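Side-chain contacts in condensin complex subunit 3 (Schizosaccharomyces pombe, PDB 5OQR), which is a regulatory subunit of the condensin complex, which is required to convert interphase chromatin into mitotic-like condensed chromosomes: residues R99-I104 with E124-R129; K386-S391 with S403-L408; E756-H761 with S771-F776. One frame throughout, in Å; residues are numbered along the deposited sequence.

Interaction 1 (R99-I104 with E124-R129); sequences RCCQII and EKLLSR
C101 and L126 meet where helix 94-108 of HEAT 2 packs on helix 116-129 of HEAT 3, with their CA atoms 8.3 Å apart, the nearest pair of CA atoms across the two segments. Both CB atoms point across the interface. The thiol of C101 is turned beside its own backbone N (chi1 -68°), which sends SG into the angle between two side chains one turn apart on the facing helix. On one of them it touches a methyl, C101 SG lying 4.4 Å from L126 CD2. On the other it meets the root of a long chain, with C101 SG 4.3 Å from R129 CG. The aliphatic part of R129 therefore does the packing, while its guanidinium group turns to D132 in a salt bridge; R97 brings a second positive charge close, which D132 probably helps to offset. One turn along from C101, I104 widens the patch: I104 CG2 comes within 4.8 Å of L126 CD1, a looser approach. Helix 135-145 also packs here, E140 against C101 and A144 and L145 against L126. No hydrogen bond crosses the interface, so the sulfur serves here as an apolar, polarisable contact atom, and between these two segments the contact is van der Waals in kind.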
# COMPACT_ATOMS: atom_id res chain seq x y z
N ARG A 99 15.40 -7.98 32.92
CA ARG A 99 16.81 -7.73 33.20
C ARG A 99 17.64 -8.98 32.95
O ARG A 99 18.72 -8.90 32.35
CB ARG A 99 16.99 -7.25 34.64
CG ARG A 99 16.34 -5.90 34.94
CD ARG A 99 16.99 -4.77 34.15
NE ARG A 99 16.41 -3.47 34.48
CZ ARG A 99 16.65 -2.35 33.81
NH1 ARG A 99 17.46 -2.36 32.75
NH2 ARG A 99 16.08 -1.22 34.18
N CYS A 100 17.16 -10.14 33.40
CA CYS A 100 17.89 -11.38 33.16
C CYS A 100 18.15 -11.58 31.67
O CYS A 100 19.29 -11.83 31.25
CB CYS A 100 17.11 -12.57 33.73
SG CYS A 100 17.32 -12.80 35.51
N CYS A 101 17.10 -11.48 30.85
CA CYS A 101 17.29 -11.58 29.41
C CYS A 101 18.18 -10.46 28.89
O CYS A 101 19.03 -10.68 28.02
CB CYS A 101 15.93 -11.55 28.70
SG CYS A 101 14.91 -13.00 29.01
N GLN A 102 18.00 -9.24 29.42
CA GLN A 102 18.85 -8.12 29.02
C GLN A 102 20.31 -8.43 29.29
O GLN A 102 21.17 -8.24 28.42
CB GLN A 102 18.41 -6.86 29.76
CG GLN A 102 19.19 -5.61 29.38
CD GLN A 102 18.81 -4.41 30.22
OE1 GLN A 102 18.48 -4.55 31.40
NE2 GLN A 102 18.85 -3.23 29.62
N ILE A 103 20.62 -8.90 30.50
CA ILE A 103 22.01 -9.17 30.86
C ILE A 103 22.56 -10.32 30.03
O ILE A 103 23.63 -10.20 29.42
CB ILE A 103 22.12 -9.46 32.37
CG1 ILE A 103 21.64 -8.26 33.18
CG2 ILE A 103 23.57 -9.78 32.74
CD1 ILE A 103 21.40 -8.56 34.65
N ILE A 104 21.84 -11.44 29.99
CA ILE A 104 22.33 -12.61 29.27
C ILE A 104 22.62 -12.26 27.82
O ILE A 104 23.64 -12.68 27.25
CB ILE A 104 21.33 -13.77 29.38
CG1 ILE A 104 21.28 -14.28 30.82
CG2 ILE A 104 21.70 -14.91 28.43
CD1 ILE A 104 20.19 -15.27 31.09
N GLU A 124 17.18 -24.03 26.08
CA GLU A 124 15.87 -24.55 26.46
C GLU A 124 15.03 -23.49 27.15
O GLU A 124 13.87 -23.28 26.80
CB GLU A 124 16.05 -25.78 27.35
CG GLU A 124 14.75 -26.54 27.64
CD GLU A 124 13.91 -25.90 28.73
OE1 GLU A 124 14.47 -25.18 29.57
OE2 GLU A 124 12.68 -26.13 28.75
N LYS A 125 15.61 -22.80 28.14
CA LYS A 125 14.84 -21.82 28.90
C LYS A 125 14.50 -20.60 28.05
O LYS A 125 13.42 -20.03 28.19
CB LYS A 125 15.62 -21.41 30.15
CG LYS A 125 15.92 -22.56 31.10
CD LYS A 125 15.28 -22.34 32.47
CE LYS A 125 15.58 -23.50 33.41
NZ LYS A 125 14.85 -23.38 34.71
N LEU A 126 15.41 -20.19 27.17
CA LEU A 126 15.16 -19.00 26.36
C LEU A 126 14.07 -19.25 25.33
O LEU A 126 13.27 -18.35 25.04
CB LEU A 126 16.46 -18.55 25.68
CG LEU A 126 17.39 -17.66 26.50
CD1 LEU A 126 18.71 -17.47 25.77
CD2 LEU A 126 16.75 -16.32 26.80
N LEU A 127 14.01 -20.46 24.77
CA LEU A 127 13.00 -20.75 23.76
C LEU A 127 11.59 -20.58 24.32
O LEU A 127 10.68 -20.19 23.59
CB LEU A 127 13.19 -22.17 23.23
CG LEU A 127 14.49 -22.41 22.47
CD1 LEU A 127 14.89 -23.87 22.57
CD2 LEU A 127 14.34 -22.02 21.01
N SER A 128 11.39 -20.89 25.60
CA SER A 128 10.10 -20.65 26.23
C SER A 128 9.87 -19.17 26.52
O SER A 128 8.72 -18.73 26.59
CB SER A 128 9.98 -21.47 27.52
OG SER A 128 11.26 -21.83 28.01
N ARG A 129 10.95 -18.40 26.71
CA ARG A 129 10.80 -17.00 27.10
C ARG A 129 10.24 -16.15 25.96
O ARG A 129 9.35 -15.33 26.17
CB ARG A 129 12.15 -16.44 27.57
CG ARG A 129 12.39 -16.54 29.07
CD ARG A 129 11.27 -15.87 29.85
NE ARG A 129 10.22 -16.82 30.23
CZ ARG A 129 8.94 -16.52 30.38
NH1 ARG A 129 8.08 -17.46 30.74
NH2 ARG A 129 8.50 -15.29 30.17

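Interaction 2 (K386-S391 with S403-L408); sequences KSLTNS and SLHIEL
In the helical hairpin of HEAT 6, L388 of helix 378-394 packs on H405 and L408 of helix 399-412. The two helices run in roughly opposite directions, the arrangement expected of the paired helices in a HEAT repeat. They come close: the CA atoms of L388 and H405 are 6.7 Å apart. L388 is directed toward the facing helix and divides the work between its two methyls. One branch goes to the imidazole, with L388 CD2 3.4 Å from H405 CD2, approaching the ring at a slant. The other goes to the leucine one turn on, where L388 CD1 lies 3.7 Å from L408 CG and 3.8 Å from L408 CD2. L408 places its CG opposite the backbone N (chi1 179°), and its side chain lies about perpendicular to that of L388, so the branched end of one meets the branched end of the other.

The H405 ring is held by both nitrogens: ND1 bonds to L401 O one turn back in its own helix, and NE2 to the hydroxyl of Y347 on helix 336-348. These two bonds fix the rotation of the buried imidazole and leave CD2 turned to the leucine; a neutral ring would probably carry its proton on ND1, since L401 O can only accept, with NE2 then accepting from Y347. L367 of helix 356-372 packs on H405 and L408, while E407 makes a salt bridge to a basic side chain of another protein chain. Beside L388, the hydroxyl of S391 turns back on its own helix: S387 O receives both S391 N, at 2.8 Å, and S391 OG, at 2.9 Å, the latter from above the carbonyl plane.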
# COMPACT_ATOMS: atom_id res chain seq x y z
N LYS A 386 4.70 12.24 -41.84
CA LYS A 386 4.85 11.35 -42.98
C LYS A 386 5.26 9.95 -42.53
O LYS A 386 4.67 8.95 -42.94
CB LYS A 386 5.89 11.91 -43.95
CG LYS A 386 5.34 12.26 -45.31
CD LYS A 386 6.46 12.81 -46.18
CE LYS A 386 5.98 13.12 -47.57
NZ LYS A 386 6.86 14.14 -48.22
N SER A 387 6.29 9.87 -41.68
CA SER A 387 6.75 8.57 -41.19
C SER A 387 5.62 7.81 -40.51
O SER A 387 5.40 6.63 -40.80
CB SER A 387 7.92 8.77 -40.23
OG SER A 387 8.41 7.53 -39.76
N LEU A 388 4.89 8.47 -39.61
CA LEU A 388 3.78 7.81 -38.94
C LEU A 388 2.69 7.44 -39.94
O LEU A 388 2.15 6.33 -39.89
CB LEU A 388 3.22 8.72 -37.85
CG LEU A 388 4.19 9.08 -36.73
CD1 LEU A 388 3.62 10.18 -35.85
CD2 LEU A 388 4.53 7.86 -35.90
N THR A 389 2.36 8.36 -40.85
CA THR A 389 1.36 8.06 -41.87
C THR A 389 1.75 6.84 -42.69
O THR A 389 0.89 6.05 -43.10
CB THR A 389 1.17 9.27 -42.79
OG1 THR A 389 0.91 10.43 -42.00
CG2 THR A 389 0.02 9.04 -43.75
N ASN A 390 3.05 6.66 -42.93
CA ASN A 390 3.51 5.51 -43.70
C ASN A 390 3.49 4.24 -42.87
O ASN A 390 3.01 3.20 -43.33
CB ASN A 390 4.92 5.78 -44.24
CG ASN A 390 5.52 4.56 -44.92
OD1 ASN A 390 5.21 4.27 -46.07
ND2 ASN A 390 6.38 3.85 -44.21
N SER A 391 4.01 4.30 -41.65
CA SER A 391 4.11 3.10 -40.82
C SER A 391 2.74 2.49 -40.56
O SER A 391 2.60 1.26 -40.51
CB SER A 391 4.80 3.43 -39.50
OG SER A 391 6.06 4.03 -39.73
N SER A 403 -1.36 2.21 -30.48
CA SER A 403 -1.97 3.30 -29.73
C SER A 403 -1.04 4.51 -29.67
O SER A 403 -1.46 5.64 -29.92
CB SER A 403 -2.32 2.83 -28.32
OG SER A 403 -3.10 1.64 -28.37
N LEU A 404 0.22 4.29 -29.32
CA LEU A 404 1.17 5.40 -29.24
C LEU A 404 1.40 6.05 -30.60
O LEU A 404 1.60 7.26 -30.68
CB LEU A 404 2.49 4.91 -28.66
CG LEU A 404 2.46 4.48 -27.19
CD1 LEU A 404 3.80 3.94 -26.76
CD2 LEU A 404 2.05 5.64 -26.28
N HIS A 405 1.37 5.26 -31.68
CA HIS A 405 1.50 5.84 -33.01
C HIS A 405 0.33 6.77 -33.32
O HIS A 405 0.53 7.90 -33.77
CB HIS A 405 1.58 4.73 -34.06
CG HIS A 405 2.97 4.20 -34.27
ND1 HIS A 405 3.45 3.09 -33.61
CD2 HIS A 405 3.97 4.64 -35.07
CE1 HIS A 405 4.70 2.87 -34.00
NE2 HIS A 405 5.03 3.79 -34.88
N ILE A 406 -0.89 6.29 -33.09
CA ILE A 406 -2.07 7.10 -33.38
C ILE A 406 -2.19 8.26 -32.41
O ILE A 406 -2.70 9.33 -32.77
CB ILE A 406 -3.32 6.20 -33.38
CG1 ILE A 406 -3.23 5.19 -34.53
CG2 ILE A 406 -4.59 7.04 -33.47
CD1 ILE A 406 -4.33 4.16 -34.57
N GLU A 407 -1.74 8.08 -31.17
CA GLU A 407 -1.75 9.18 -30.21
C GLU A 407 -0.77 10.27 -30.63
O GLU A 407 -1.08 11.46 -30.56
CB GLU A 407 -1.42 8.66 -28.82
CG GLU A 407 -1.36 9.72 -27.74
CD GLU A 407 -1.05 9.14 -26.37
OE1 GLU A 407 -1.03 7.90 -26.24
OE2 GLU A 407 -0.82 9.93 -25.43
N LEU A 408 0.43 9.87 -31.07
CA LEU A 408 1.40 10.84 -31.55
C LEU A 408 0.95 11.49 -32.85
O LEU A 408 1.23 12.67 -33.09
CB LEU A 408 2.75 10.15 -31.74
CG LEU A 408 3.93 10.97 -32.26
CD1 LEU A 408 4.24 12.14 -31.35
CD2 LEU A 408 5.14 10.07 -32.40

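Interaction 3 (E756-H761 with S771-F776); sequences ETYESH and SILAKF
Y758 swings its ring opposite the backbone N (chi1 163°), which carries it to L773, and the two side chains meet at about a right angle. The touching atoms are a ring carbon and a single methyl: Y758 CE1 is 4.0 Å from L773 CD1, which lies at the ring edge, near its plane. E759, one residue on, bends at its second torsion (chi2 -78°); its chain runs past that of L773 in the opposite direction, bringing E759 OE1 to 3.9 Å from L773 CD1. One methyl thus receives both an aromatic edge and a carboxylate oxygen. The latter is mere van der Waals contact, and no hydrogen bond joins the two segments. The backbones stay well apart, with the CA atoms of E759 and L773 separated by 9.5 Å, so the side chains bridge the gap. The contact joins the last two helices of the chain, 745-759 and 767-785; M765 of the connecting loop touches all three residues, helix 725-736 reaches Y758 through I731 and L773 through L734, and F715 of helix 706-717 packs on L773.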
# COMPACT_ATOMS: atom_id res chain seq x y z
N GLU A 756 -36.24 8.06 24.87
CA GLU A 756 -37.42 7.73 25.66
C GLU A 756 -38.37 6.82 24.88
O GLU A 756 -38.93 5.88 25.45
CB GLU A 756 -38.14 9.00 26.09
CG GLU A 756 -37.33 9.85 27.06
CD GLU A 756 -37.97 11.20 27.33
OE1 GLU A 756 -37.43 11.97 28.15
OE2 GLU A 756 -39.02 11.50 26.71
N THR A 757 -38.58 7.11 23.60
CA THR A 757 -39.45 6.25 22.79
C THR A 757 -38.98 4.81 22.82
O THR A 757 -39.79 3.88 22.89
CB THR A 757 -39.50 6.77 21.36
OG1 THR A 757 -40.07 8.09 21.34
CG2 THR A 757 -40.35 5.85 20.47
N TYR A 758 -37.66 4.59 22.75
CA TYR A 758 -37.15 3.23 22.82
C TYR A 758 -37.33 2.63 24.20
O TYR A 758 -37.68 1.46 24.34
CB TYR A 758 -35.67 3.20 22.42
CG TYR A 758 -34.99 1.93 22.85
CD1 TYR A 758 -34.14 1.91 23.95
CD2 TYR A 758 -35.21 0.73 22.18
CE1 TYR A 758 -33.53 0.75 24.36
CE2 TYR A 758 -34.60 -0.44 22.59
CZ TYR A 758 -33.76 -0.42 23.68
OH TYR A 758 -33.15 -1.58 24.09
N GLU A 759 -37.09 3.43 25.25
CA GLU A 759 -37.28 2.94 26.61
C GLU A 759 -38.72 2.52 26.86
O GLU A 759 -38.96 1.58 27.62
CB GLU A 759 -36.85 4.02 27.61
CG GLU A 759 -35.38 4.37 27.56
CD GLU A 759 -34.50 3.35 28.25
OE1 GLU A 759 -33.39 3.71 28.68
OE2 GLU A 759 -34.93 2.18 28.37
N SER A 760 -39.68 3.19 26.24
CA SER A 760 -41.08 2.86 26.45
C SER A 760 -41.42 1.46 25.96
O SER A 760 -42.48 0.93 26.32
CB SER A 760 -41.98 3.88 25.75
OG SER A 760 -41.94 3.74 24.34
N HIS A 761 -40.57 0.85 25.13
CA HIS A 761 -40.80 -0.53 24.72
C HIS A 761 -40.70 -1.48 25.90
O HIS A 761 -41.32 -2.55 25.89
CB HIS A 761 -39.81 -0.94 23.63
CG HIS A 761 -40.28 -0.65 22.24
ND1 HIS A 761 -40.24 0.60 21.68
CD2 HIS A 761 -40.82 -1.47 21.30
CE1 HIS A 761 -40.72 0.55 20.45
NE2 HIS A 761 -41.08 -0.70 20.20
N SER A 771 -26.17 0.62 31.67
CA SER A 771 -25.16 1.60 32.06
C SER A 771 -24.79 2.50 30.89
O SER A 771 -24.58 3.71 31.08
CB SER A 771 -23.92 0.88 32.60
OG SER A 771 -22.99 1.81 33.14
N ILE A 772 -24.70 1.95 29.68
CA ILE A 772 -24.41 2.76 28.51
C ILE A 772 -25.55 3.73 28.24
O ILE A 772 -25.33 4.91 27.97
CB ILE A 772 -24.13 1.87 27.29
CG1 ILE A 772 -22.90 0.99 27.54
CG2 ILE A 772 -23.91 2.71 26.03
CD1 ILE A 772 -22.77 -0.16 26.56
N LEU A 773 -26.79 3.24 28.32
CA LEU A 773 -27.94 4.11 28.08
C LEU A 773 -28.03 5.21 29.13
O LEU A 773 -28.34 6.36 28.80
CB LEU A 773 -29.22 3.28 28.06
CG LEU A 773 -29.39 2.35 26.86
CD1 LEU A 773 -30.63 1.48 27.03
CD2 LEU A 773 -29.48 3.14 25.56
N ALA A 774 -27.76 4.88 30.39
CA ALA A 774 -27.82 5.88 31.44
C ALA A 774 -26.73 6.93 31.27
O ALA A 774 -26.98 8.13 31.42
CB ALA A 774 -27.69 5.21 32.81
N LYS A 775 -25.51 6.50 30.95
CA LYS A 775 -24.43 7.45 30.72
C LYS A 775 -24.70 8.32 29.51
O LYS A 775 -24.32 9.50 29.50
CB LYS A 775 -23.11 6.69 30.57
CG LYS A 775 -21.88 7.52 30.90
CD LYS A 775 -20.62 6.66 30.86
CE LYS A 775 -20.58 5.64 31.99
NZ LYS A 775 -20.35 4.26 31.48
N PHE A 776 -25.33 7.76 28.48
CA PHE A 776 -25.69 8.55 27.31
C PHE A 776 -26.81 9.53 27.63
O PHE A 776 -26.76 10.70 27.22
CB PHE A 776 -26.10 7.62 26.17
CG PHE A 776 -26.19 8.29 24.83
CD1 PHE A 776 -25.08 8.41 24.03
CD2 PHE A 776 -27.39 8.80 24.38
CE1 PHE A 776 -25.15 9.02 22.80
CE2 PHE A 776 -27.48 9.42 23.15
CZ PHE A 776 -26.36 9.53 22.36

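How the interactions relate
Three helix-helix joints are spread in series along one long, curved, all-helical chain, and none touches another. Interactions 1 and 2 have centres 70 Å apart, on opposite sides of the chain's centre; interactions 2 and 3 are similarly placed, 72 Å apart between centres. The bend of the chain brings interaction 3 somewhat nearer to interaction 1, at 53 Å between centres and about 35 Å between nearest atoms, despite their separation of more than 600 residues in sequence. Interaction 1 links two successive HEAT repeats, interaction 2 lies within one repeat, and interaction 3 joins the two C-terminal helices. Of the three, only the segments of interaction 2 touch another protein chain of the assembly.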